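Local coordinates for cyclopenase asqI (Emericella nidulans, PDB 5YY3) that converts 4'-methoxycyclopenin into 4'-methoxyviridicatin, a zinc-dependent ring contraction in aspoquinolone biosynthesis that releases methyl isocyanate, at the interface of chains A and B and the interface of chains A and C. Numbering follows the deposited sequence. Chains: chain A/B/C, Uncharacterized protein AsqI.

Contact 1: the interface of chains A and B. Residues chain A 292-293, 296-297, 300; chain B 300, 303.
B:Arg303 reaches over the two-fold interface to the carboxylate of A:Asp296, linking helix 288-304 of two hemocyanin-like subunits of the tyrosinase family; this bridge and its twin probably help to hold A and B together in the deposited assembly. The grip is side-on: NE and NH2 of B:Arg303 both donate to OD2 of A:Asp296, each at 2.8 Å. OD2 lies close to the guanidinium plane and takes NE on its anti lone pair, whereas NH2 meets it on the anti side but well out of the carboxylate plane. The two flat groups are twisted against each other, by 39°. Arginine suits this place because its long chain, bent at chi2 and chi3 (58° and 54°), folds its hydrocarbon part against the partner, CG lying 3.8 Å from A:Asp296 CB, while the NE-CZ-NH2 side of its guanidinium delivers two N-H groups. Over one guanidinium face, toward its rim, sits A:Glu293 CA, 3.4 Å from B:Arg303 NH2, which probably limits how the group can tilt. Further out, water 1 links NH2 to OE1 of A:Glu292, 2.8 Å from the water. Elsewhere in the patch the CB methyls of A:Ala300 and B:Ala300 meet at 4.3 Å; such small side chains let the paired helices approach.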
# COMPACT_ATOMS: atom_id res chain seq x y z
N GLU A 292 -12.87 -34.84 -5.97
CA GLU A 292 -12.06 -34.70 -7.17
C GLU A 292 -12.51 -35.68 -8.26
O GLU A 292 -12.61 -35.32 -9.44
CB GLU A 292 -10.57 -34.90 -6.84
CG GLU A 292 -10.04 -33.96 -5.78
CD GLU A 292 -8.56 -34.14 -5.50
OE1 GLU A 292 -8.11 -35.30 -5.51
OE2 GLU A 292 -7.86 -33.12 -5.26
N GLU A 293 -12.80 -36.91 -7.87
CA GLU A 293 -13.27 -37.92 -8.82
C GLU A 293 -14.58 -37.50 -9.52
O GLU A 293 -14.67 -37.53 -10.75
CB GLU A 293 -13.44 -39.26 -8.11
CG GLU A 293 -14.24 -40.25 -8.92
CD GLU A 293 -14.20 -41.65 -8.33
OE1 GLU A 293 -14.21 -41.77 -7.08
OE2 GLU A 293 -14.17 -42.61 -9.13
N ASP A 296 -13.75 -34.78 -11.90
CA ASP A 296 -13.07 -35.33 -13.07
C ASP A 296 -14.07 -35.97 -14.02
O ASP A 296 -13.91 -35.91 -15.24
CB ASP A 296 -12.04 -36.39 -12.67
CG ASP A 296 -10.85 -35.81 -11.96
OD1 ASP A 296 -10.67 -34.57 -12.02
OD2 ASP A 296 -10.08 -36.61 -11.36
N ASN A 297 -15.09 -36.59 -13.45
CA ASN A 297 -16.07 -37.31 -14.25
C ASN A 297 -17.01 -36.33 -14.95
O ASN A 297 -17.34 -36.52 -16.12
CB ASN A 297 -16.84 -38.31 -13.39
CG ASN A 297 -15.99 -39.49 -12.96
OD1 ASN A 297 -14.95 -39.77 -13.56
ND2 ASN A 297 -16.44 -40.21 -11.94
N ALA A 300 -15.03 -34.89 -17.79
CA ALA A 300 -14.90 -35.86 -18.87
C ALA A 300 -16.19 -35.97 -19.68
O ALA A 300 -16.17 -36.03 -20.91
CB ALA A 300 -14.49 -37.22 -18.30
N ALA B 300 -8.85 -36.54 -18.60
CA ALA B 300 -9.70 -37.73 -18.62
C ALA B 300 -8.87 -39.00 -18.52
O ALA B 300 -9.23 -39.94 -17.79
CB ALA B 300 -10.56 -37.73 -19.88
N ARG B 303 -7.45 -39.57 -14.89
CA ARG B 303 -8.49 -40.11 -14.04
C ARG B 303 -8.80 -41.57 -14.42
O ARG B 303 -8.96 -42.43 -13.55
CB ARG B 303 -9.76 -39.25 -14.13
CG ARG B 303 -11.05 -39.94 -13.68
CD ARG B 303 -11.00 -40.43 -12.24
NE ARG B 303 -10.63 -39.36 -11.32
CZ ARG B 303 -10.24 -39.54 -10.06
NH1 ARG B 303 -10.15 -40.77 -9.56
NH2 ARG B 303 -9.92 -38.50 -9.31
O HOH W 1 -8.12 -37.78 -6.83

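Contact 2: the interface of chains A and C. Residues chain A 161, 166, 252; chain C 647, 649.
A:Ile161, whose tip methyl touches C:Thr647 across the interface, has its backbone O held by a 2.7 Å hydrogen bond from the hydroxyl OG1 of A:Thr166. The donor is tilted 33° from the carbonyl plane, and the bond ties together two points of a loop in this hemocyanin-like, tyrosinase-family subunit. The patch is part of the two-fold A-C interface of the deposited assembly and probably helps to pack the subunits together. Threonine serves both purposes here: its hydroxyl probably steadies the loop, while its CG2 methyl is turned toward the rim of C:Phe649, with 4.4 Å between that methyl and CZ. The partner's contribution is a short stretch at the end of its modelled chain, just beyond strand 636-644. C:Phe649 offers a broad ring whose two faces are used differently. Over one face lies CB of A:Ala252, 3.8 Å from the ring centroid and displaced toward the CD1-CE1 rim, a CH-pi contact for which a small methyl is well suited. Against the opposite face, also off centre, lies CG2 of C:Thr647, from the ring's own chain. That same methyl meets CD1 of A:Ile161 at 3.9 Å, the two side chains lying alongside and pointing opposite ways. C:Thr647 directs CG2 there because the methyl stands anti to its backbone N, with OG1 beside that N (chi1 -54°). A:Ile161 CD1 also reaches the ring, 4.0 Å from C:Phe649 CD1, and the extended end of isoleucine (chi2 -171°) gives it this span.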
# COMPACT_ATOMS: atom_id res chain seq x y z
N ILE A 161 -13.07 -4.95 13.02
CA ILE A 161 -11.68 -4.60 13.24
C ILE A 161 -11.04 -4.20 11.89
O ILE A 161 -10.68 -5.09 11.11
CB ILE A 161 -10.93 -5.78 13.91
CG1 ILE A 161 -11.60 -6.16 15.23
CG2 ILE A 161 -9.46 -5.46 14.18
CD1 ILE A 161 -10.81 -7.16 16.08
N THR A 166 -5.53 -6.47 9.23
CA THR A 166 -6.74 -7.15 8.77
C THR A 166 -7.20 -6.70 7.38
O THR A 166 -8.21 -7.20 6.86
CB THR A 166 -7.92 -6.95 9.77
OG1 THR A 166 -8.38 -5.60 9.73
CG2 THR A 166 -7.50 -7.31 11.18
N ALA A 252 -12.67 -13.78 9.20
CA ALA A 252 -13.36 -13.62 10.47
C ALA A 252 -14.69 -12.91 10.25
O ALA A 252 -14.71 -11.80 9.72
CB ALA A 252 -12.50 -12.84 11.45
N THR C 647 -4.29 -9.45 17.42
CA THR C 647 -5.69 -9.15 17.13
C THR C 647 -6.61 -10.11 17.90
O THR C 647 -6.45 -11.32 17.79
CB THR C 647 -5.98 -9.27 15.63
OG1 THR C 647 -5.06 -8.45 14.90
CG2 THR C 647 -7.39 -8.82 15.34
N PHE C 649 -10.42 -11.08 17.85
CA PHE C 649 -11.71 -10.94 17.19
C PHE C 649 -12.91 -11.11 18.15
O PHE C 649 -12.93 -12.02 19.00
CB PHE C 649 -11.80 -11.95 16.04
CG PHE C 649 -10.86 -11.64 14.90
CD1 PHE C 649 -11.13 -10.61 14.01
CD2 PHE C 649 -9.69 -12.38 14.72
CE1 PHE C 649 -10.26 -10.31 12.98
CE2 PHE C 649 -8.82 -12.09 13.68
CZ PHE C 649 -9.11 -11.06 12.80

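Contact 3: the interface of chains A and B. Residues chain A 303, 402, 406, 409; chain B 241, 292, 295-296.
B:Arg295 runs from its helix, 288-304, toward A:Tyr402 and A:Leu406 on helix 391-410 of the other hemocyanin-like subunit. From CB through CG the chain is nearly extended; beyond CD, a bend at chi3 (71°) swings the head back toward B:Asp296. There NE donates to OD1 at 3.2 Å, from above the carboxylate plane, and NH2 donates to the same oxygen at 3.1 Å, on its syn side; both approach from one face. CZ faces the hydroxyl of A:Tyr402, which stands over the centre of the guanidinium, 3.5 Å from OH to CZ, ring and guanidinium planes being steeply inclined. CB of B:Glu292 backs the other face. NH1 makes a weak bond to O of B:Asn241, while NH2 touches the methyl CD2 of A:Leu406 at 3.4 Å. Tyrosine suits its position because the same OH also binds water 2, 2.7 Å away, and water 2 is also bonded to O of B:Asn241, linking the two chains. By holding OD1, B:Arg295 probably positions B:Asp296, leaving OD2 for A:Arg303. The site thus probably prepares the acceptor of the inter-subunit salt bridge and brings helix 391-410 into the A-B contact, probably helping to hold the pair together.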
# COMPACT_ATOMS: atom_id res chain seq x y z
N ARG A 303 -16.76 -32.84 -21.99
CA ARG A 303 -15.94 -32.96 -23.19
C ARG A 303 -16.49 -34.06 -24.11
O ARG A 303 -16.55 -33.89 -25.33
CB ARG A 303 -14.48 -33.25 -22.81
CG ARG A 303 -13.62 -33.86 -23.92
CD ARG A 303 -13.55 -32.99 -25.17
NE ARG A 303 -13.10 -31.64 -24.85
CZ ARG A 303 -13.21 -30.60 -25.67
NH1 ARG A 303 -13.76 -30.74 -26.88
NH2 ARG A 303 -12.78 -29.40 -25.28
N TYR A 402 -16.90 -22.31 -13.73
CA TYR A 402 -16.01 -22.99 -14.68
C TYR A 402 -16.76 -24.05 -15.49
O TYR A 402 -16.55 -24.19 -16.70
CB TYR A 402 -14.82 -23.62 -13.93
CG TYR A 402 -13.87 -24.39 -14.81
CD1 TYR A 402 -13.37 -23.84 -15.98
CD2 TYR A 402 -13.46 -25.68 -14.46
CE1 TYR A 402 -12.51 -24.55 -16.81
CE2 TYR A 402 -12.58 -26.40 -15.27
CZ TYR A 402 -12.11 -25.83 -16.44
OH TYR A 402 -11.23 -26.52 -17.25
N LEU A 406 -17.06 -24.31 -19.64
CA LEU A 406 -16.79 -25.51 -20.42
C LEU A 406 -17.95 -25.84 -21.36
O LEU A 406 -17.77 -26.13 -22.54
CB LEU A 406 -16.51 -26.70 -19.51
CG LEU A 406 -15.17 -26.70 -18.77
CD1 LEU A 406 -15.24 -27.66 -17.60
CD2 LEU A 406 -14.02 -27.06 -19.71
N THR A 409 -18.64 -23.07 -24.28
CA THR A 409 -17.82 -23.06 -25.50
C THR A 409 -17.99 -24.35 -26.31
O THR A 409 -17.72 -24.37 -27.53
CB THR A 409 -16.32 -22.85 -25.20
OG1 THR A 409 -15.70 -24.10 -24.88
CG2 THR A 409 -16.12 -21.87 -24.07
N ASN B 241 -5.20 -22.50 -15.73
CA ASN B 241 -6.04 -23.69 -15.89
C ASN B 241 -7.22 -23.45 -16.84
O ASN B 241 -7.65 -24.36 -17.55
CB ASN B 241 -6.56 -24.18 -14.53
CG ASN B 241 -5.48 -24.90 -13.72
OD1 ASN B 241 -4.56 -25.50 -14.28
ND2 ASN B 241 -5.59 -24.83 -12.39
N GLU B 292 -7.70 -26.68 -25.37
CA GLU B 292 -8.61 -27.11 -24.32
C GLU B 292 -8.98 -28.59 -24.48
O GLU B 292 -9.01 -29.35 -23.51
CB GLU B 292 -9.87 -26.24 -24.31
CG GLU B 292 -9.59 -24.76 -24.13
CD GLU B 292 -10.84 -23.91 -24.07
OE1 GLU B 292 -11.79 -24.23 -24.82
OE2 GLU B 292 -10.88 -22.93 -23.29
N ARG B 295 -6.10 -30.74 -23.35
CA ARG B 295 -6.13 -30.65 -21.89
C ARG B 295 -7.20 -31.57 -21.30
O ARG B 295 -6.94 -32.31 -20.36
CB ARG B 295 -6.39 -29.21 -21.44
CG ARG B 295 -6.67 -29.05 -19.94
CD ARG B 295 -7.38 -27.74 -19.64
NE ARG B 295 -8.76 -27.79 -20.13
CZ ARG B 295 -9.54 -26.73 -20.34
NH1 ARG B 295 -9.06 -25.51 -20.12
NH2 ARG B 295 -10.79 -26.89 -20.78
N ASP B 296 -8.41 -31.49 -21.86
CA ASP B 296 -9.54 -32.28 -21.38
C ASP B 296 -9.25 -33.77 -21.51
O ASP B 296 -9.66 -34.57 -20.67
CB ASP B 296 -10.82 -31.97 -22.16
CG ASP B 296 -11.35 -30.60 -21.87
OD1 ASP B 296 -10.91 -29.99 -20.87
OD2 ASP B 296 -12.23 -30.14 -22.65
O HOH W 2 -8.66 -26.74 -16.31
O HOH W 3 -13.32 -26.35 -25.85

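Contact 1 and contact 3 belong to one A-B interface, their C-alpha centres about 12 Å apart, and both are built on helix 288-304. By two-fold symmetry the B:Arg303-A:Asp296 bridge of contact 1 recurs in contact 3 as A:Arg303-B:Asp296, and A:Glu292 with its bridging water as B:Glu292 with water 3. Contact 3 adds helix 391-410. Contact 2, about 39 Å from either, joins A to C through loops and the end of the modelled chain, where the residues described here meet through apolar packing. One subunit thus uses separate surfaces for two neighbours, consistent with the four-copy deposited assembly, though the structure alone does not show that this tetramer forms in the cell.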